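Local coordinates for protein prefoldin beta subunit 2 (Thermococcus sp., PDB 3AEI) that probably works as a subunit of the archaeal co-chaperone prefoldin, holding unfolded proteins and handing them over to a group II chaperonin, at residues L19-E24 and L80-E84; E34-T38 and K59-I63. All coordinates share one frame; numbering follows the deposited sequence.

Interaction 1: L19-E24 and L80-E84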
loop_
_atom_site.group_PDB
_atom_site.type_symbol
_atom_site.label_atom_id
_atom_site.label_comp_id
_atom_site.label_asym_id
_atom_site.label_seq_id
_atom_site.Cartn_x
_atom_site.Cartn_y
_atom_site.Cartn_z
ATOM N N LEU A 19 6.509 2.944 13.655
ATOM C CA LEU A 19 7.390 3.487 12.594
ATOM C C LEU A 19 8.659 2.646 12.477
ATOM O O LEU A 19 9.119 2.313 11.380
ATOM C CB LEU A 19 7.817 4.918 12.938
ATOM C CG LEU A 19 7.234 6.131 12.217
ATOM C CD1 LEU A 19 5.872 5.853 11.678
ATOM C CD2 LEU A 19 7.223 7.307 13.198
ATOM N N ARG A 20 9.225 2.303 13.622
ATOM C CA ARG A 20 10.442 1.535 13.649
ATOM C C ARG A 20 10.281 0.157 13.024
ATOM O O ARG A 20 11.144 -0.303 12.261
ATOM C CB ARG A 20 10.943 1.410 15.087
ATOM C CG ARG A 20 12.348 0.846 15.185
ATOM C CD ARG A 20 12.297 -0.600 15.608
ATOM N NE ARG A 20 11.664 -0.776 16.925
ATOM C CZ ARG A 20 11.125 -1.928 17.357
ATOM N NH1 ARG A 20 11.136 -3.023 16.598
ATOM N NH2 ARG A 20 10.545 -1.984 18.552
ATOM N N GLN A 21 9.169 -0.497 13.325
ATOM C CA GLN A 21 8.933 -1.843 12.793
ATOM C C GLN A 21 8.748 -1.832 11.278
ATOM O O GLN A 21 9.080 -2.806 10.591
ATOM C CB GLN A 21 7.705 -2.440 13.465
ATOM C CG GLN A 21 7.996 -2.769 14.917
ATOM C CD GLN A 21 6.744 -2.974 15.746
ATOM O OE1 GLN A 21 5.641 -2.567 15.354
ATOM N NE2 GLN A 21 6.910 -3.554 16.928
ATOM N N SER A 22 8.189 -0.733 10.772
ATOM C CA SER A 22 7.960 -0.653 9.337
ATOM C C SER A 22 9.327 -0.554 8.659
ATOM O O SER A 22 9.571 -1.173 7.627
ATOM C CB SER A 22 7.102 0.578 9.012
ATOM O OG SER A 22 7.027 0.768 7.605
ATOM N N LEU A 23 10.228 0.215 9.252
ATOM C CA LEU A 23 11.559 0.362 8.671
ATOM C C LEU A 23 12.349 -0.933 8.765
ATOM O O LEU A 23 13.038 -1.306 7.810
ATOM C CB LEU A 23 12.332 1.480 9.394
ATOM C CG LEU A 23 11.722 2.855 9.347
ATOM C CD1 LEU A 23 12.631 3.783 10.154
ATOM C CD2 LEU A 23 11.599 3.334 7.901
ATOM N N GLU A 24 12.259 -1.658 9.891
ATOM C CA GLU A 24 13.012 -2.903 9.991
ATOM C C GLU A 24 12.516 -3.912 8.941
ATOM O O GLU A 24 13.309 -4.694 8.391
ATOM C CB GLU A 24 12.877 -3.510 11.396
ATOM C CG GLU A 24 13.499 -2.652 12.438
ATOM C CD GLU A 24 13.443 -3.245 13.834
ATOM O OE1 GLU A 24 12.359 -3.739 14.210
ATOM O OE2 GLU A 24 14.482 -3.197 14.547
ATOM N N LEU A 80 15.179 5.771 16.560
ATOM C CA LEU A 80 13.866 5.501 17.137
ATOM C C LEU A 80 13.990 4.571 18.344
ATOM O O LEU A 80 13.279 4.752 19.339
ATOM C CB LEU A 80 12.921 4.894 16.075
ATOM C CG LEU A 80 12.506 5.793 14.914
ATOM C CD1 LEU A 80 11.900 4.953 13.827
ATOM C CD2 LEU A 80 11.562 6.876 15.364
ATOM N N LYS A 81 14.885 3.579 18.278
ATOM C CA LYS A 81 15.063 2.660 19.390
ATOM C C LYS A 81 15.601 3.413 20.617
ATOM O O LYS A 81 15.273 3.082 21.756
ATOM C CB LYS A 81 15.976 1.472 19.000
ATOM C CG LYS A 81 15.256 0.446 18.078
ATOM C CD LYS A 81 16.068 -0.809 17.708
ATOM C CE LYS A 81 16.067 -1.840 18.830
ATOM N NZ LYS A 81 16.642 -3.152 18.395
ATOM N N LYS A 82 16.393 4.447 20.399
ATOM C CA LYS A 82 16.898 5.181 21.547
ATOM C C LYS A 82 15.741 5.978 22.189
ATOM O O LYS A 82 15.691 6.095 23.420
ATOM C CB LYS A 82 18.099 6.042 21.121
ATOM C CG LYS A 82 18.148 7.416 21.696
ATOM C CD LYS A 82 17.196 8.305 20.931
ATOM C CE LYS A 82 17.741 8.737 19.580
ATOM N NZ LYS A 82 16.779 9.667 18.926
ATOM N N ARG A 83 14.806 6.490 21.381
ATOM C CA ARG A 83 13.637 7.205 21.923
ATOM C C ARG A 83 12.749 6.192 22.666
ATOM O O ARG A 83 12.186 6.517 23.716
ATOM C CB ARG A 83 12.803 7.891 20.820
ATOM C CG ARG A 83 13.328 9.256 20.303
ATOM C CD ARG A 83 12.417 9.888 19.190
ATOM N NE ARG A 83 11.097 10.288 19.688
ATOM C CZ ARG A 83 10.030 10.536 18.928
ATOM N NH1 ARG A 83 10.108 10.430 17.608
ATOM N NH2 ARG A 83 8.872 10.875 19.493
ATOM N N GLU A 84 12.626 4.972 22.140
ATOM C CA GLU A 84 11.802 3.943 22.808
ATOM C C GLU A 84 12.436 3.614 24.158
ATOM O O GLU A 84 11.749 3.340 25.134
ATOM C CB GLU A 84 11.752 2.638 22.010
ATOM C CG GLU A 84 11.086 2.724 20.667
ATOM C CD GLU A 84 11.193 1.422 19.882
ATOM O OE1 GLU A 84 11.071 0.332 20.496
ATOM O OE2 GLU A 84 11.391 1.487 18.640
HETATM O O HOH W 1 14.260 -4.825 16.773
#
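A salt bridge flanked by leucine packing joins Arg20 to Glu84 between the two antiparallel helices of the coiled coil, 2-37 and 59-93. Arg20 presents its guanidinium side-on: NE gives a nearly straight bond (174°) of 2.9 Å to Glu84 OE2, while NH2 reaches Glu84 OE1 at 3.1 Å. Both oxygens accept through syn lone pairs, and the two planes, only 21° apart, suit this paired grip. With CG anti to the backbone N (chi1 -169°) and bends at chi2 and chi3, the arginine also turns NH1 back to Glu24 OE1 on its own helix, 2.8 Å away. Its planar, many-donor head can thus serve two carboxylates; an alanine here would probably leave buried Glu84 without this charged mate and Glu24 free to turn. Lys81 lays CG 4.0 Å from Arg20 NE, and a water that donates to Glu24 OE2 accepts a weak bond from Lys81 NZ. Beside the charges, Leu80 places CD1 3.7 Å from Arg20 CA and 3.9 Å from Leu23 CD1, a branched apolar tip suited to filling the interface. Apolar packing bordered by an interhelical salt-bridge network is characteristic of coiled coils such as the prefoldin arm.

Interaction 2: E34-T38 and K59-I63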
loop_
_atom_site.group_PDB
_atom_site.type_symbol
_atom_site.label_atom_id
_atom_site.label_comp_id
_atom_site.label_asym_id
_atom_site.label_seq_id
_atom_site.Cartn_x
_atom_site.Cartn_y
_atom_site.Cartn_z
ATOM N N GLU A 34 19.363 -9.118 -1.232
ATOM C CA GLU A 34 20.821 -9.083 -1.482
ATOM C C GLU A 34 21.384 -10.499 -1.481
ATOM O O GLU A 34 22.188 -10.859 -2.332
ATOM C CB GLU A 34 21.518 -8.242 -0.421
ATOM C CG GLU A 34 22.908 -7.783 -0.825
ATOM C CD GLU A 34 23.480 -6.827 0.203
ATOM O OE1 GLU A 34 24.243 -5.919 -0.177
ATOM O OE2 GLU A 34 23.156 -6.983 1.396
ATOM N N GLY A 35 20.923 -11.318 -0.544
ATOM C CA GLY A 35 21.402 -12.693 -0.510
ATOM C C GLY A 35 21.111 -13.449 -1.789
ATOM O O GLY A 35 21.954 -14.231 -2.242
ATOM N N ILE A 36 19.936 -13.220 -2.380
ATOM C CA ILE A 36 19.559 -13.889 -3.613
ATOM C C ILE A 36 20.350 -13.346 -4.803
ATOM O O ILE A 36 20.858 -14.101 -5.664
ATOM C CB ILE A 36 18.070 -13.696 -3.920
ATOM C CG1 ILE A 36 17.242 -14.333 -2.789
ATOM C CG2 ILE A 36 17.737 -14.252 -5.301
ATOM C CD1 ILE A 36 15.774 -14.304 -2.994
ATOM N N ILE A 37 20.443 -12.025 -4.856
ATOM C CA ILE A 37 21.129 -11.377 -5.963
ATOM C C ILE A 37 22.593 -11.760 -6.035
ATOM O O ILE A 37 23.167 -11.819 -7.123
ATOM C CB ILE A 37 20.992 -9.843 -5.810
ATOM C CG1 ILE A 37 19.534 -9.449 -6.077
ATOM C CG2 ILE A 37 21.910 -9.106 -6.778
ATOM C CD1 ILE A 37 19.174 -8.033 -5.506
ATOM N N THR A 38 23.193 -12.027 -4.889
ATOM C CA THR A 38 24.602 -12.370 -4.899
ATOM C C THR A 38 24.809 -13.882 -4.891
ATOM O O THR A 38 25.933 -14.339 -4.737
ATOM C CB THR A 38 25.329 -11.729 -3.711
ATOM O OG1 THR A 38 24.795 -12.254 -2.472
ATOM C CG2 THR A 38 25.182 -10.216 -3.747
ATOM N N LYS A 59 22.798 -5.820 -11.365
ATOM C CA LYS A 59 23.128 -6.409 -10.075
ATOM C C LYS A 59 23.910 -5.400 -9.227
ATOM O O LYS A 59 23.614 -5.205 -8.066
ATOM C CB LYS A 59 23.962 -7.684 -10.299
ATOM C CG LYS A 59 24.567 -8.242 -9.037
ATOM C CD LYS A 59 25.437 -9.459 -9.353
ATOM C CE LYS A 59 26.186 -9.950 -8.115
ATOM N NZ LYS A 59 27.110 -11.096 -8.398
ATOM N N ASP A 60 24.921 -4.747 -9.796
ATOM C CA ASP A 60 25.699 -3.765 -9.049
ATOM C C ASP A 60 24.849 -2.583 -8.587
ATOM O O ASP A 60 25.018 -2.085 -7.479
ATOM C CB ASP A 60 26.882 -3.271 -9.901
ATOM C CG ASP A 60 28.016 -4.293 -9.982
ATOM O OD1 ASP A 60 29.065 -3.958 -10.579
ATOM O OD2 ASP A 60 27.871 -5.420 -9.453
ATOM N N GLU A 61 23.901 -2.143 -9.418
ATOM C CA GLU A 61 23.065 -1.032 -9.010
ATOM C C GLU A 61 22.165 -1.477 -7.865
ATOM O O GLU A 61 21.916 -0.719 -6.931
ATOM C CB GLU A 61 22.199 -0.560 -10.191
ATOM C CG GLU A 61 23.032 0.193 -11.278
ATOM C CD GLU A 61 22.268 0.498 -12.572
ATOM O OE1 GLU A 61 21.278 -0.184 -12.891
ATOM O OE2 GLU A 61 22.696 1.430 -13.312
ATOM N N ALA A 62 21.680 -2.711 -7.949
ATOM C CA ALA A 62 20.786 -3.255 -6.915
ATOM C C ALA A 62 21.516 -3.368 -5.589
ATOM O O ALA A 62 20.999 -2.977 -4.561
ATOM C CB ALA A 62 20.263 -4.629 -7.343
ATOM N N ILE A 63 22.743 -3.874 -5.624
ATOM C CA ILE A 63 23.505 -3.993 -4.396
ATOM C C ILE A 63 23.764 -2.584 -3.808
ATOM O O ILE A 63 23.644 -2.373 -2.597
ATOM C CB ILE A 63 24.843 -4.772 -4.658
ATOM C CG1 ILE A 63 24.516 -6.217 -5.028
ATOM C CG2 ILE A 63 25.723 -4.730 -3.404
ATOM C CD1 ILE A 63 25.710 -6.996 -5.574
HETATM O O HOH W 2 25.334 -13.256 -8.319
#
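Lys59 and Ile37 lie alongside each other, their side chains running opposite ways, and the lysine can be followed outward from the start of helix 59-93 to the end of helix 2-37. Its CB bond points across rather than at segment 34-38, and the chain then works its way nearer. A chi1 of 170° swings CG to the carbonyl side, where it meets Ile37 CG2 at 3.6 Å. The chain stays extended: CD passes 4.0 Å from Ile37 O, CE 3.7 Å from the same oxygen, and NZ donates a hydrogen bond to a water 2.8 Å away that in turn donates to Ile37 O. A long aliphatic stem with a charged tip suits this rim: methylenes pack on the isoleucine methyl while the ammonium group reaches the water. This is the end of the prefoldin coiled coil from which the beta hairpin springs; Ile37 and Ala62 both touch Ile46 of its first strand, and Val55 of a second subunit also packs on Ile37. Ile37 sends CD1 to Ala62 CB at 4.0 Å, the small methyl of alanine fitting against the isoleucine tip. Thr38 sets CG2 3.7 Å from Ile63 CD1, and its OG1 donates to Glu34 O, which also accepts from Thr38 N on the opposite face of the carbonyl plane. The extended Glu34 crosses Ile63 at about a right angle, OE1 lying 3.7 Å from Ile63 CG2.

Overall arrangement
From the N terminus the chain runs up helix 2-37, passing first 19-24 and then, near the helix end, 34-38. It next forms the hairpin of strands 46-50 and 53-57 and returns down helix 59-93, meeting 59-63 before 80-84. Interaction 2 therefore closes the shorter loop, 20 residues that include both strands, and interaction 1 the longer one, which encloses it; the two nest and do not cross. Both tie the same pair of helices together, interaction 2 beside the hairpin and interaction 1 farther along the arm. Their centres are 26 Å apart and their nearest atoms about 12 Å, so they do not touch.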